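Local coordinates for protein uncharacterized esterase YxiM (Bacillus subtilis, PDB 2O14) that is an uncharacterized esterase of the GDSL lipolytic family that probably hydrolyses ester bonds, at residues A104-F109 with L225-P230; A119-Q124 with N175-N180; R163-G168 with H198-R203; A252-V257 with R298-A303; L274-G279 with T310-L315. One frame throughout, in Å; residues are numbered along the deposited sequence.

Contact 1: residues A104-F109 with L225-P230; sequences AAEGVF and LKYIKP
Val108 meets Lys226 and Tyr227 through one methyl, CG2. Val108 CG2 lies 4.1 Å from Lys226 CG and 4.2 Å from Tyr227 CE2. Lys226 CG also sits over the centre of the Tyr227 ring, 3.5 Å above its plane; from there the chain runs on to the turn. Glu106 adds a loose contact, its CB 3.9 Å from Tyr227 OH.

The polar link is made by water. One water donates to Glu106 O at 2.7 Å and accepts from Lys226 NZ at 3.0 Å. No direct hydrogen bond joins the two segments. The hydroxyl of Tyr227 bonds to Gln110, and the Glu106 carboxylate to the backbone N of Asn133.

Residues Ala105 to Val108 form a type I' turn, the tight link of a beta hairpin. It joins strands 100-105 and 108-115 of the galactose-binding-like region. The turn faces the loop between helix 220-225 and strand 233-237 of the GDSL hydrolase region, and Tyr227 also packs on Ile125 and Pro126 of strand 120-127.

Contact 2: residues A119-Q124 with N175-N180; sequences AEDTFQ and NYYPLN
Asp121 and Tyr177 cross at about a right angle, and their carboxylate and ring planes are 66° apart. The contact joins beta strand 120-127 of the galactose-binding-like region to a loop of the GDSL hydrolase region that follows strand 164-169. Asp121 CG stands anti to the backbone N (chi1 -154°), bringing the carboxylate to Tyr177. Tyr177 OH donates to Asp121 OD2 in a very short bond of 2.5 Å. The other oxygen, Asp121 OD1, accepts from Thr122 N at 2.7 Å, on its anti side and 23° out of the carboxylate plane. Two donors therefore hold the carboxylate, one from each region.

Leu179 also crosses Asp121 at about a right angle. Its CD1 touches Asp121 OD1 at 3.5 Å, while its CD2 lies over one face of the Tyr177 ring, toward the rim. Tyr177 further packs on Val111 and Met114 of strand 108-115. An alanine in place of Asp121 would probably leave the Tyr177 hydroxyl without its acceptor and open a gap beside Leu179 CD1. Glu120 O meets the edge of the Tyr177 ring, near its plane, 3.6 Å from CE2. Glu120 O accepts from a water at 2.9 Å, and that water accepts from Leu179 N at 3.1 Å.

Contact 3: residues R163-G168 with H198-R203; sequences RTIYVG and HTFQVR
Four backbone hydrogen bonds join Arg163-Val167 to Gln201-Arg203 in parallel register. Gln201 N donates to Arg163 O, and Ile165 N to Gln201 O at 2.6 Å. Arg203 N then donates to Ile165 O, and Val167 N to Arg203 O at 2.9 Å. Thr164 pairs with Gln201, Ile165 with Val202 and Tyr166 with Arg203.

The two strands belong to one beta-alpha-beta unit with helix 187-190. Strand 201-204 is the outermost on its side of the parallel sheet, and strand 233-237 flanks 164-169 on the other.

Van der Waals contacts gather round Phe200. Ile165 CD1 makes a CH-pi contact over the ring face, 3.8 Å from the Phe200 centroid. The extended Arg163 chain runs obliquely to the ring, with NE 3.2 Å from Phe200 CE2; NE also donates to Gly231 O.

On the face with Thr164, Tyr166 and Arg203 lie side by side, pointing the same way. Arg203 CD comes within 3.4 Å of Tyr166 CE1, and Thr164 CG2 sits 4.0 Å above the plane of the Tyr166 ring, over its centre.

Contact 4: residues A252-V257 with R298-A303; sequences AEFKEV and RASILA
Phe254 turns the edge of its ring to the helix opposite. Ser300 CB and Ile301 CG1 both lie near the ring plane, at that edge. Phe254 CZ is 3.9 Å from Ile301 CG1, and Phe254 CE2 is 4.0 Å from Ser300 CB. The ring also meets that of Tyr297, with the planes at about 45°.

Lys255 carries the other half of the contact. Its chain runs extended past Ser300, with CD 4.0 Å from Ser300 OG. It then bends at chi4 (56°), which brings Lys255 NZ to the methyl of Ala303 and to 3.5 Å from Ser300 O. The approach to Ser300 O is not a hydrogen bond. The ammonium group instead forms a salt bridge with Glu307, further along the second helix. Ser300 OG is held by Glu251, just before 252-257. Both polar ends thus have partners beside the contact.

The segment axes come within 9.8 Å and run broadly the same way, 31° apart. Two neighbouring helices, 251-266 and 298-307, meet here in side-by-side packing, as in the alpha/beta fold of the SGNH hydrolase clan, where helices flank a parallel sheet.

Contact 5: residues L274-G279 with T310-L315; sequences LSTPQG and TYLIDL
A beta-alpha-beta unit, strand 271-275, helix 298-307 and strand 311-313, brings these segments together as parallel neighbours. Leu274 pairs with Leu312 and Ser275 with Ile313. Leu274 N donates to Tyr311 O at 3.0 Å, from above the carbonyl plane. Thr310 OG1 reaches Tyr311 O at 3.2 Å from the opposite face. Ile313 N bonds to Leu274 O at 2.9 Å, and Thr276 N to Ile313 O at 3.2 Å.

Thr276 OG1 lies between the backbone N and the carbonyl carbon (chi1 55°) and donates to Asp314 OD1 at 2.7 Å, on the anti side and 32° out of the carboxylate plane. Thr276 OG1 also bonds to Asn316 N. Asp314 holds the N-cap position of the next helix, and its OD2 forms a salt bridge with Arg298. A valine in place of Thr276 would probably leave Asp314 OD1 and Asn316 N without this hydroxyl and the carboxylate less firmly fixed.

Leu315 CB packs 3.5 Å from Ser275 OG, whose hydroxyl bonds to Gln237. Leu274 CD1 touches Thr310 OG1, also at 3.5 Å.

Strand 311-313 is outermost in the parallel sheet. Helix 298-307 packs against Leu312 and Thr276, while helix 345-361 packs against Ile313 and Leu315.

In the fold
Contacts 1 and 2 join the galactose-binding-like region to the GDSL hydrolase region, their centres about 18 Å apart. Contact 3 lies beside both. Tyr166 OH packs on Tyr227 CB of contact 1 at 3.4 Å, and Arg203 NH1 lies 3.1 Å from Gln124 O of contact 2. Contacts 3 and 5 mark the two outer strands of the parallel sheet, their centres about 17 Å apart. Contact 4 packs against contact 5, with Ile301 CD1 3.6 Å from Pro277 CD. Contact 5 is close to the probable active site: between side chains, Gln278 is about 8 Å from His342 and about 9 Å from Ser171. The manganese ion is about 13 Å from the Glu120 side chain.

Contact 1: residues A104-F109 with L225-P230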
# COMPACT_ATOMS: atom_id res chain seq x y z
N ALA A 104 -10.21 -2.70 -4.30
CA ALA A 104 -9.82 -3.49 -5.47
C ALA A 104 -10.47 -2.89 -6.72
O ALA A 104 -11.58 -2.36 -6.66
CB ALA A 104 -10.27 -4.94 -5.30
N ALA A 105 -9.78 -2.97 -7.85
CA ALA A 105 -10.31 -2.44 -9.09
C ALA A 105 -9.60 -3.15 -10.22
O ALA A 105 -8.40 -3.37 -10.16
CB ALA A 105 -10.08 -0.94 -9.17
N GLU A 106 -10.36 -3.51 -11.25
CA GLU A 106 -9.80 -4.22 -12.40
C GLU A 106 -9.18 -5.56 -12.00
O GLU A 106 -8.18 -5.99 -12.58
CB GLU A 106 -8.74 -3.35 -13.09
CG GLU A 106 -9.28 -1.99 -13.54
CD GLU A 106 -10.57 -2.11 -14.34
OE1 GLU A 106 -11.65 -1.83 -13.77
OE2 GLU A 106 -10.51 -2.49 -15.54
N GLY A 107 -9.79 -6.22 -11.01
CA GLY A 107 -9.32 -7.52 -10.57
C GLY A 107 -8.13 -7.62 -9.64
O GLY A 107 -7.68 -8.73 -9.34
N VAL A 108 -7.62 -6.49 -9.15
CA VAL A 108 -6.47 -6.51 -8.25
C VAL A 108 -6.53 -5.44 -7.16
O VAL A 108 -7.30 -4.48 -7.27
CB VAL A 108 -5.14 -6.31 -9.02
CG1 VAL A 108 -4.95 -7.42 -10.05
CG2 VAL A 108 -5.12 -4.95 -9.69
N PHE A 109 -5.73 -5.61 -6.12
CA PHE A 109 -5.69 -4.63 -5.04
C PHE A 109 -5.17 -3.29 -5.56
O PHE A 109 -4.29 -3.26 -6.42
CB PHE A 109 -4.77 -5.10 -3.92
CG PHE A 109 -5.36 -6.17 -3.05
CD1 PHE A 109 -6.56 -5.95 -2.37
CD2 PHE A 109 -4.70 -7.38 -2.86
CE1 PHE A 109 -7.09 -6.92 -1.51
CE2 PHE A 109 -5.22 -8.35 -2.00
CZ PHE A 109 -6.42 -8.12 -1.32
N LEU A 225 2.40 -6.40 -10.32
CA LEU A 225 2.77 -6.91 -11.64
C LEU A 225 1.78 -6.45 -12.70
O LEU A 225 2.10 -6.42 -13.89
CB LEU A 225 2.84 -8.43 -11.61
CG LEU A 225 4.02 -9.00 -10.81
CD1 LEU A 225 3.87 -10.51 -10.64
CD2 LEU A 225 5.32 -8.67 -11.53
N LYS A 226 0.58 -6.10 -12.26
CA LYS A 226 -0.47 -5.64 -13.15
C LYS A 226 -0.09 -4.33 -13.84
O LYS A 226 -0.46 -4.10 -14.99
CB LYS A 226 -1.76 -5.42 -12.35
CG LYS A 226 -2.94 -4.90 -13.15
CD LYS A 226 -3.69 -6.02 -13.86
CE LYS A 226 -4.92 -5.48 -14.57
NZ LYS A 226 -5.68 -6.58 -15.23
N TYR A 227 0.66 -3.48 -13.14
CA TYR A 227 1.02 -2.18 -13.70
C TYR A 227 2.50 -1.82 -13.80
O TYR A 227 2.87 -0.99 -14.63
CB TYR A 227 0.32 -1.07 -12.90
CG TYR A 227 -1.17 -1.25 -12.77
CD1 TYR A 227 -2.01 -1.09 -13.87
CD2 TYR A 227 -1.75 -1.57 -11.55
CE1 TYR A 227 -3.40 -1.23 -13.76
CE2 TYR A 227 -3.14 -1.73 -11.42
CZ TYR A 227 -3.96 -1.55 -12.53
OH TYR A 227 -5.32 -1.69 -12.41
N ILE A 228 3.34 -2.42 -12.97
CA ILE A 228 4.76 -2.09 -13.01
C ILE A 228 5.37 -2.29 -14.40
O ILE A 228 5.09 -3.28 -15.08
CB ILE A 228 5.55 -2.90 -11.95
CG1 ILE A 228 6.85 -2.18 -11.60
CG2 ILE A 228 5.82 -4.30 -12.45
CD1 ILE A 228 7.54 -2.71 -10.35
N LYS A 229 6.19 -1.34 -14.83
CA LYS A 229 6.81 -1.38 -16.14
C LYS A 229 8.18 -0.70 -16.14
O LYS A 229 8.62 -0.19 -15.11
CB LYS A 229 5.91 -0.70 -17.17
CG LYS A 229 5.52 0.73 -16.81
CD LYS A 229 4.63 1.36 -17.88
CE LYS A 229 4.09 2.71 -17.43
NZ LYS A 229 5.17 3.67 -17.10
N PRO A 230 8.87 -0.69 -17.30
CA PRO A 230 10.18 -0.04 -17.34
C PRO A 230 10.09 1.40 -16.83
O PRO A 230 9.17 2.14 -17.19
CB PRO A 230 10.54 -0.11 -18.82
CG PRO A 230 9.93 -1.40 -19.25
CD PRO A 230 8.56 -1.35 -18.58
O HOH W 1 -6.88 -8.27 -13.00

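Contact 2: residues A119-Q124 with N175-N180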
# COMPACT_ATOMS: atom_id res chain seq x y z
N ALA A 119 -12.38 6.62 6.14
CA ALA A 119 -10.99 6.60 5.71
C ALA A 119 -10.92 7.01 4.24
O ALA A 119 -11.76 6.62 3.44
CB ALA A 119 -10.40 5.22 5.89
N GLU A 120 -9.90 7.78 3.89
CA GLU A 120 -9.75 8.23 2.52
C GLU A 120 -8.34 8.02 1.99
O GLU A 120 -7.38 7.97 2.76
CB GLU A 120 -10.08 9.72 2.41
CG GLU A 120 -11.38 10.13 3.07
CD GLU A 120 -11.69 11.60 2.85
OE1 GLU A 120 -12.07 11.96 1.71
OE2 GLU A 120 -11.54 12.38 3.80
N ASP A 121 -8.23 7.89 0.68
CA ASP A 121 -6.94 7.73 0.02
C ASP A 121 -7.20 7.95 -1.45
O ASP A 121 -8.35 7.95 -1.89
CB ASP A 121 -6.36 6.33 0.23
CG ASP A 121 -4.84 6.32 0.12
OD1 ASP A 121 -4.28 7.24 -0.52
OD2 ASP A 121 -4.22 5.40 0.69
N THR A 122 -6.13 8.12 -2.21
CA THR A 122 -6.24 8.36 -3.64
C THR A 122 -5.24 7.52 -4.41
O THR A 122 -4.12 7.30 -3.95
CB THR A 122 -5.98 9.85 -3.95
OG1 THR A 122 -6.94 10.66 -3.25
CG2 THR A 122 -6.10 10.12 -5.44
N PHE A 123 -5.64 7.04 -5.59
CA PHE A 123 -4.73 6.26 -6.41
C PHE A 123 -5.04 6.50 -7.88
O PHE A 123 -6.14 6.92 -8.23
CB PHE A 123 -4.85 4.77 -6.08
CG PHE A 123 -6.18 4.17 -6.43
CD1 PHE A 123 -6.38 3.56 -7.66
CD2 PHE A 123 -7.24 4.21 -5.53
CE1 PHE A 123 -7.61 2.99 -7.99
CE2 PHE A 123 -8.48 3.65 -5.85
CZ PHE A 123 -8.66 3.04 -7.08
N GLN A 124 -4.06 6.25 -8.74
CA GLN A 124 -4.25 6.44 -10.17
C GLN A 124 -4.41 5.08 -10.81
O GLN A 124 -3.84 4.09 -10.35
CB GLN A 124 -3.04 7.17 -10.74
CG GLN A 124 -2.86 8.54 -10.14
CD GLN A 124 -1.66 9.27 -10.70
OE1 GLN A 124 -1.43 10.43 -10.37
NE2 GLN A 124 -0.88 8.59 -11.54
N ASN A 175 1.19 1.52 5.26
CA ASN A 175 0.49 2.75 5.56
C ASN A 175 -0.44 2.59 6.76
O ASN A 175 -1.07 1.55 6.94
CB ASN A 175 -0.38 3.19 4.37
CG ASN A 175 0.44 3.68 3.20
OD1 ASN A 175 1.50 4.28 3.37
ND2 ASN A 175 -0.07 3.44 1.98
N TYR A 176 -0.51 3.63 7.57
CA TYR A 176 -1.41 3.65 8.72
C TYR A 176 -2.32 4.87 8.47
O TYR A 176 -1.89 5.85 7.86
CB TYR A 176 -0.64 3.79 10.03
CG TYR A 176 0.14 2.55 10.39
CD1 TYR A 176 1.36 2.27 9.79
CD2 TYR A 176 -0.38 1.63 11.30
CE1 TYR A 176 2.06 1.09 10.07
CE2 TYR A 176 0.31 0.45 11.59
CZ TYR A 176 1.52 0.18 10.98
OH TYR A 176 2.19 -0.99 11.25
N TYR A 177 -3.56 4.81 8.93
CA TYR A 177 -4.48 5.92 8.71
C TYR A 177 -4.92 6.63 9.98
O TYR A 177 -5.00 6.02 11.05
CB TYR A 177 -5.70 5.43 7.92
CG TYR A 177 -5.36 4.97 6.52
CD1 TYR A 177 -4.65 3.79 6.30
CD2 TYR A 177 -5.71 5.75 5.41
CE1 TYR A 177 -4.29 3.40 5.00
CE2 TYR A 177 -5.36 5.37 4.12
CZ TYR A 177 -4.65 4.20 3.92
OH TYR A 177 -4.31 3.85 2.64
N PRO A 178 -5.21 7.94 9.89
CA PRO A 178 -5.14 8.77 8.68
C PRO A 178 -3.71 8.92 8.17
O PRO A 178 -2.78 9.03 8.97
CB PRO A 178 -5.72 10.11 9.14
CG PRO A 178 -6.68 9.71 10.22
CD PRO A 178 -5.88 8.67 10.98
N LEU A 179 -3.53 8.92 6.85
CA LEU A 179 -2.21 9.04 6.24
C LEU A 179 -1.31 10.16 6.75
O LEU A 179 -0.09 9.99 6.84
CB LEU A 179 -2.34 9.19 4.72
CG LEU A 179 -2.80 7.97 3.94
CD1 LEU A 179 -2.95 8.34 2.47
CD2 LEU A 179 -1.80 6.83 4.12
N ASN A 180 -1.89 11.31 7.07
CA ASN A 180 -1.10 12.45 7.53
C ASN A 180 -1.31 12.79 9.00
O ASN A 180 -0.96 13.88 9.44
CB ASN A 180 -1.41 13.67 6.67
CG ASN A 180 -1.00 13.49 5.22
OD1 ASN A 180 -1.51 14.17 4.33
ND2 ASN A 180 -0.06 12.58 4.98
O HOH W 2 -6.02 9.09 5.06

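Contact 3: residues R163-G168 with H198-R203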
# COMPACT_ATOMS: atom_id res chain seq x y z
N ARG A 163 5.19 7.29 -13.85
CA ARG A 163 6.33 6.62 -13.22
C ARG A 163 5.96 6.40 -11.75
O ARG A 163 5.49 7.32 -11.08
CB ARG A 163 7.57 7.49 -13.34
CG ARG A 163 8.86 6.73 -13.17
CD ARG A 163 10.03 7.62 -13.50
NE ARG A 163 11.29 6.90 -13.40
CZ ARG A 163 12.48 7.46 -13.62
NH1 ARG A 163 12.54 8.74 -13.97
NH2 ARG A 163 13.59 6.75 -13.50
N THR A 164 6.18 5.19 -11.25
CA THR A 164 5.80 4.89 -9.88
C THR A 164 6.77 4.02 -9.09
O THR A 164 7.47 3.18 -9.65
CB THR A 164 4.44 4.17 -9.85
OG1 THR A 164 3.50 4.87 -10.66
CG2 THR A 164 3.92 4.08 -8.41
N ILE A 165 6.78 4.24 -7.78
CA ILE A 165 7.60 3.44 -6.87
C ILE A 165 6.59 2.52 -6.18
O ILE A 165 5.75 3.00 -5.41
CB ILE A 165 8.25 4.29 -5.77
CG1 ILE A 165 9.16 5.36 -6.38
CG2 ILE A 165 9.06 3.39 -4.83
CD1 ILE A 165 10.35 4.80 -7.10
N TYR A 166 6.65 1.22 -6.45
CA TYR A 166 5.74 0.28 -5.81
C TYR A 166 6.45 -0.27 -4.58
O TYR A 166 7.54 -0.85 -4.69
CB TYR A 166 5.39 -0.86 -6.77
CG TYR A 166 4.58 -0.40 -7.96
CD1 TYR A 166 3.19 -0.31 -7.89
CD2 TYR A 166 5.20 -0.02 -9.15
CE1 TYR A 166 2.44 0.15 -8.97
CE2 TYR A 166 4.46 0.45 -10.23
CZ TYR A 166 3.08 0.53 -10.13
OH TYR A 166 2.36 1.00 -11.20
N VAL A 167 5.85 -0.09 -3.41
CA VAL A 167 6.47 -0.55 -2.18
C VAL A 167 5.87 -1.82 -1.59
O VAL A 167 4.65 -1.94 -1.44
CB VAL A 167 6.41 0.55 -1.09
CG1 VAL A 167 7.26 0.14 0.11
CG2 VAL A 167 6.90 1.87 -1.65
N GLY A 168 6.74 -2.77 -1.26
CA GLY A 168 6.31 -4.01 -0.64
C GLY A 168 6.91 -4.06 0.75
O GLY A 168 8.03 -3.58 0.96
N HIS A 198 6.63 14.90 -8.81
CA HIS A 198 6.54 15.19 -10.24
C HIS A 198 7.39 14.17 -11.00
O HIS A 198 7.40 14.16 -12.23
CB HIS A 198 7.05 16.60 -10.53
CG HIS A 198 6.44 17.65 -9.65
ND1 HIS A 198 5.09 17.92 -9.64
CD2 HIS A 198 7.00 18.49 -8.75
CE1 HIS A 198 4.84 18.87 -8.76
NE2 HIS A 198 5.98 19.24 -8.20
N THR A 199 8.09 13.32 -10.26
CA THR A 199 8.94 12.30 -10.86
C THR A 199 8.38 10.90 -10.60
O THR A 199 8.37 10.05 -11.49
CB THR A 199 10.38 12.36 -10.29
OG1 THR A 199 10.93 13.66 -10.52
CG2 THR A 199 11.26 11.30 -10.95
N PHE A 200 7.93 10.67 -9.37
CA PHE A 200 7.39 9.37 -9.01
C PHE A 200 6.08 9.41 -8.25
O PHE A 200 5.80 10.35 -7.51
CB PHE A 200 8.36 8.59 -8.12
CG PHE A 200 9.66 8.23 -8.77
CD1 PHE A 200 10.82 8.92 -8.44
CD2 PHE A 200 9.73 7.17 -9.66
CE1 PHE A 200 12.04 8.55 -8.99
CE2 PHE A 200 10.95 6.79 -10.22
CZ PHE A 200 12.11 7.49 -9.88
N GLN A 201 5.28 8.37 -8.46
CA GLN A 201 4.04 8.19 -7.73
C GLN A 201 4.50 7.14 -6.73
O GLN A 201 5.39 6.34 -7.04
CB GLN A 201 2.94 7.59 -8.62
CG GLN A 201 2.14 8.59 -9.44
CD GLN A 201 1.52 9.67 -8.58
OE1 GLN A 201 2.14 10.70 -8.32
NE2 GLN A 201 0.30 9.43 -8.11
N VAL A 202 3.93 7.14 -5.54
CA VAL A 202 4.31 6.14 -4.55
C VAL A 202 3.09 5.31 -4.19
O VAL A 202 2.10 5.83 -3.71
CB VAL A 202 4.87 6.80 -3.26
CG1 VAL A 202 5.23 5.72 -2.26
CG2 VAL A 202 6.09 7.65 -3.59
N ARG A 203 3.16 4.01 -4.45
CA ARG A 203 2.06 3.12 -4.10
C ARG A 203 2.58 2.12 -3.07
O ARG A 203 3.25 1.15 -3.40
CB ARG A 203 1.53 2.39 -5.34
CG ARG A 203 0.89 3.31 -6.38
CD ARG A 203 0.44 2.52 -7.61
NE ARG A 203 -0.69 1.64 -7.30
CZ ARG A 203 -1.97 1.97 -7.43
NH1 ARG A 203 -2.30 3.17 -7.88
NH2 ARG A 203 -2.91 1.10 -7.10
O HOH W 3 4.95 10.12 -11.85

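Contact 4: residues A252-V257 with R298-A303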
# COMPACT_ATOMS: atom_id res chain seq x y z
N ALA A 252 15.95 -20.42 3.61
CA ALA A 252 16.07 -20.95 2.25
C ALA A 252 14.80 -20.66 1.46
O ALA A 252 14.87 -20.17 0.33
CB ALA A 252 16.33 -22.45 2.30
N GLU A 253 13.63 -20.94 2.04
CA GLU A 253 12.38 -20.69 1.33
C GLU A 253 12.26 -19.19 1.09
O GLU A 253 11.92 -18.75 -0.01
CB GLU A 253 11.17 -21.17 2.15
CG GLU A 253 9.92 -21.40 1.29
CD GLU A 253 8.63 -21.45 2.09
OE1 GLU A 253 8.63 -22.01 3.21
OE2 GLU A 253 7.60 -20.93 1.59
N PHE A 254 12.53 -18.42 2.13
CA PHE A 254 12.47 -16.97 2.05
C PHE A 254 13.25 -16.49 0.83
O PHE A 254 12.73 -15.74 -0.01
CB PHE A 254 13.06 -16.36 3.32
CG PHE A 254 13.35 -14.90 3.21
CD1 PHE A 254 12.31 -13.97 3.26
CD2 PHE A 254 14.66 -14.44 3.06
CE1 PHE A 254 12.57 -12.60 3.17
CE2 PHE A 254 14.93 -13.08 2.97
CZ PHE A 254 13.89 -12.15 3.02
N LYS A 255 14.50 -16.93 0.74
CA LYS A 255 15.39 -16.55 -0.35
C LYS A 255 14.84 -16.96 -1.72
O LYS A 255 14.94 -16.20 -2.68
CB LYS A 255 16.77 -17.19 -0.10
CG LYS A 255 17.91 -16.66 -0.96
CD LYS A 255 19.23 -17.26 -0.48
CE LYS A 255 20.38 -16.95 -1.42
NZ LYS A 255 20.53 -15.49 -1.63
N GLU A 256 14.26 -18.16 -1.80
CA GLU A 256 13.68 -18.67 -3.05
C GLU A 256 12.49 -17.85 -3.53
O GLU A 256 12.38 -17.51 -4.70
CB GLU A 256 13.21 -20.11 -2.87
CG GLU A 256 14.28 -21.13 -2.57
CD GLU A 256 13.68 -22.49 -2.24
OE1 GLU A 256 12.82 -22.97 -3.02
OE2 GLU A 256 14.06 -23.08 -1.20
N VAL A 257 11.57 -17.57 -2.60
CA VAL A 257 10.37 -16.80 -2.90
C VAL A 257 10.75 -15.39 -3.32
O VAL A 257 10.22 -14.85 -4.30
CB VAL A 257 9.44 -16.71 -1.68
CG1 VAL A 257 8.28 -15.76 -1.96
CG2 VAL A 257 8.92 -18.10 -1.33
N ARG A 298 18.77 -10.93 7.06
CA ARG A 298 19.58 -9.95 6.34
C ARG A 298 20.60 -10.60 5.40
O ARG A 298 20.82 -10.12 4.29
CB ARG A 298 20.32 -9.04 7.32
CG ARG A 298 21.32 -8.09 6.66
CD ARG A 298 21.66 -6.92 7.57
NE ARG A 298 22.69 -6.06 6.99
CZ ARG A 298 23.99 -6.34 6.98
NH1 ARG A 298 24.43 -7.47 7.53
NH2 ARG A 298 24.85 -5.51 6.41
N ALA A 299 21.22 -11.68 5.85
CA ALA A 299 22.22 -12.38 5.05
C ALA A 299 21.71 -12.76 3.66
O ALA A 299 22.41 -12.57 2.66
CB ALA A 299 22.69 -13.63 5.80
N SER A 300 20.49 -13.28 3.60
CA SER A 300 19.89 -13.69 2.33
C SER A 300 19.55 -12.51 1.43
O SER A 300 19.64 -12.60 0.21
CB SER A 300 18.62 -14.51 2.57
OG SER A 300 18.94 -15.74 3.18
N ILE A 301 19.15 -11.40 2.05
CA ILE A 301 18.81 -10.20 1.29
C ILE A 301 20.06 -9.65 0.59
O ILE A 301 19.99 -9.24 -0.57
CB ILE A 301 18.20 -9.12 2.22
CG1 ILE A 301 16.94 -9.66 2.88
CG2 ILE A 301 17.86 -7.87 1.41
CD1 ILE A 301 16.33 -8.72 3.90
N LEU A 302 21.19 -9.66 1.29
CA LEU A 302 22.44 -9.17 0.70
C LEU A 302 22.83 -10.06 -0.48
O LEU A 302 23.16 -9.57 -1.56
CB LEU A 302 23.56 -9.17 1.74
CG LEU A 302 23.33 -8.36 3.02
CD1 LEU A 302 24.46 -8.62 3.99
CD2 LEU A 302 23.23 -6.88 2.68
N ALA A 303 22.77 -11.37 -0.26
CA ALA A 303 23.11 -12.33 -1.30
C ALA A 303 22.23 -12.17 -2.54
O ALA A 303 22.73 -12.17 -3.67
CB ALA A 303 22.99 -13.74 -0.75

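Contact 5: residues L274-G279 with T310-L315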
# COMPACT_ATOMS: atom_id res chain seq x y z
N LEU A 274 16.06 -3.71 -3.10
CA LEU A 274 15.85 -4.49 -1.88
C LEU A 274 16.36 -3.71 -0.68
O LEU A 274 17.36 -2.99 -0.77
CB LEU A 274 16.58 -5.83 -1.96
CG LEU A 274 16.18 -6.81 -3.06
CD1 LEU A 274 17.07 -8.03 -2.98
CD2 LEU A 274 14.71 -7.20 -2.91
N SER A 275 15.68 -3.86 0.46
CA SER A 275 16.08 -3.17 1.68
C SER A 275 16.18 -4.13 2.86
O SER A 275 15.30 -4.96 3.07
CB SER A 275 15.08 -2.07 2.01
OG SER A 275 15.38 -1.45 3.25
N THR A 276 17.26 -4.02 3.62
CA THR A 276 17.43 -4.86 4.80
C THR A 276 16.65 -4.15 5.91
O THR A 276 16.91 -3.00 6.22
CB THR A 276 18.92 -4.97 5.21
OG1 THR A 276 19.47 -3.66 5.38
CG2 THR A 276 19.70 -5.72 4.13
N PRO A 277 15.65 -4.84 6.49
CA PRO A 277 14.88 -4.18 7.55
C PRO A 277 15.68 -3.80 8.79
O PRO A 277 16.55 -4.54 9.24
CB PRO A 277 13.76 -5.19 7.85
CG PRO A 277 14.35 -6.51 7.44
CD PRO A 277 15.13 -6.18 6.19
N GLN A 278 15.39 -2.61 9.32
CA GLN A 278 16.08 -2.14 10.52
C GLN A 278 15.75 -3.06 11.68
O GLN A 278 14.80 -3.85 11.61
CB GLN A 278 15.69 -0.71 10.85
CG GLN A 278 14.45 -0.21 10.14
CD GLN A 278 13.20 -0.96 10.53
OE1 GLN A 278 12.92 -1.14 11.72
NE2 GLN A 278 12.44 -1.41 9.54
N GLY A 279 16.55 -2.98 12.75
CA GLY A 279 16.33 -3.83 13.91
C GLY A 279 15.41 -3.26 14.96
O GLY A 279 14.58 -2.39 14.68
N THR A 310 20.22 -6.58 -8.13
CA THR A 310 19.21 -5.58 -7.82
C THR A 310 19.90 -4.45 -7.07
O THR A 310 21.06 -4.60 -6.66
CB THR A 310 18.10 -6.15 -6.92
OG1 THR A 310 18.63 -6.36 -5.60
CG2 THR A 310 17.59 -7.47 -7.47
N TYR A 311 19.22 -3.33 -6.89
CA TYR A 311 19.78 -2.22 -6.13
C TYR A 311 19.60 -2.63 -4.68
O TYR A 311 18.73 -3.45 -4.37
CB TYR A 311 19.02 -0.92 -6.42
CG TYR A 311 19.31 -0.35 -7.79
CD1 TYR A 311 20.57 0.16 -8.11
CD2 TYR A 311 18.33 -0.34 -8.78
CE1 TYR A 311 20.84 0.67 -9.38
CE2 TYR A 311 18.59 0.17 -10.05
CZ TYR A 311 19.85 0.67 -10.34
OH TYR A 311 20.11 1.18 -11.60
N LEU A 312 20.40 -2.07 -3.78
CA LEU A 312 20.32 -2.44 -2.37
C LEU A 312 20.53 -1.28 -1.41
O LEU A 312 21.52 -0.54 -1.51
CB LEU A 312 21.35 -3.53 -2.06
CG LEU A 312 21.47 -3.95 -0.59
CD1 LEU A 312 20.26 -4.78 -0.19
CD2 LEU A 312 22.76 -4.76 -0.39
N ILE A 313 19.60 -1.14 -0.47
CA ILE A 313 19.67 -0.12 0.56
C ILE A 313 19.84 -0.93 1.84
O ILE A 313 18.92 -1.65 2.24
CB ILE A 313 18.36 0.68 0.69
CG1 ILE A 313 18.02 1.36 -0.64
CG2 ILE A 313 18.50 1.73 1.79
CD1 ILE A 313 19.03 2.39 -1.08
N ASP A 314 21.01 -0.84 2.46
CA ASP A 314 21.25 -1.59 3.69
C ASP A 314 20.72 -0.77 4.86
O ASP A 314 21.48 -0.35 5.74
CB ASP A 314 22.74 -1.86 3.89
CG ASP A 314 23.01 -3.10 4.71
OD1 ASP A 314 22.16 -3.47 5.55
OD2 ASP A 314 24.08 -3.71 4.52
N LEU A 315 19.41 -0.54 4.86
CA LEU A 315 18.78 0.26 5.91
C LEU A 315 19.09 -0.27 7.30
O LEU A 315 19.08 0.48 8.28
CB LEU A 315 17.28 0.32 5.67
CG LEU A 315 16.51 1.44 6.37
CD1 LEU A 315 17.16 2.78 6.05
CD2 LEU A 315 15.06 1.43 5.90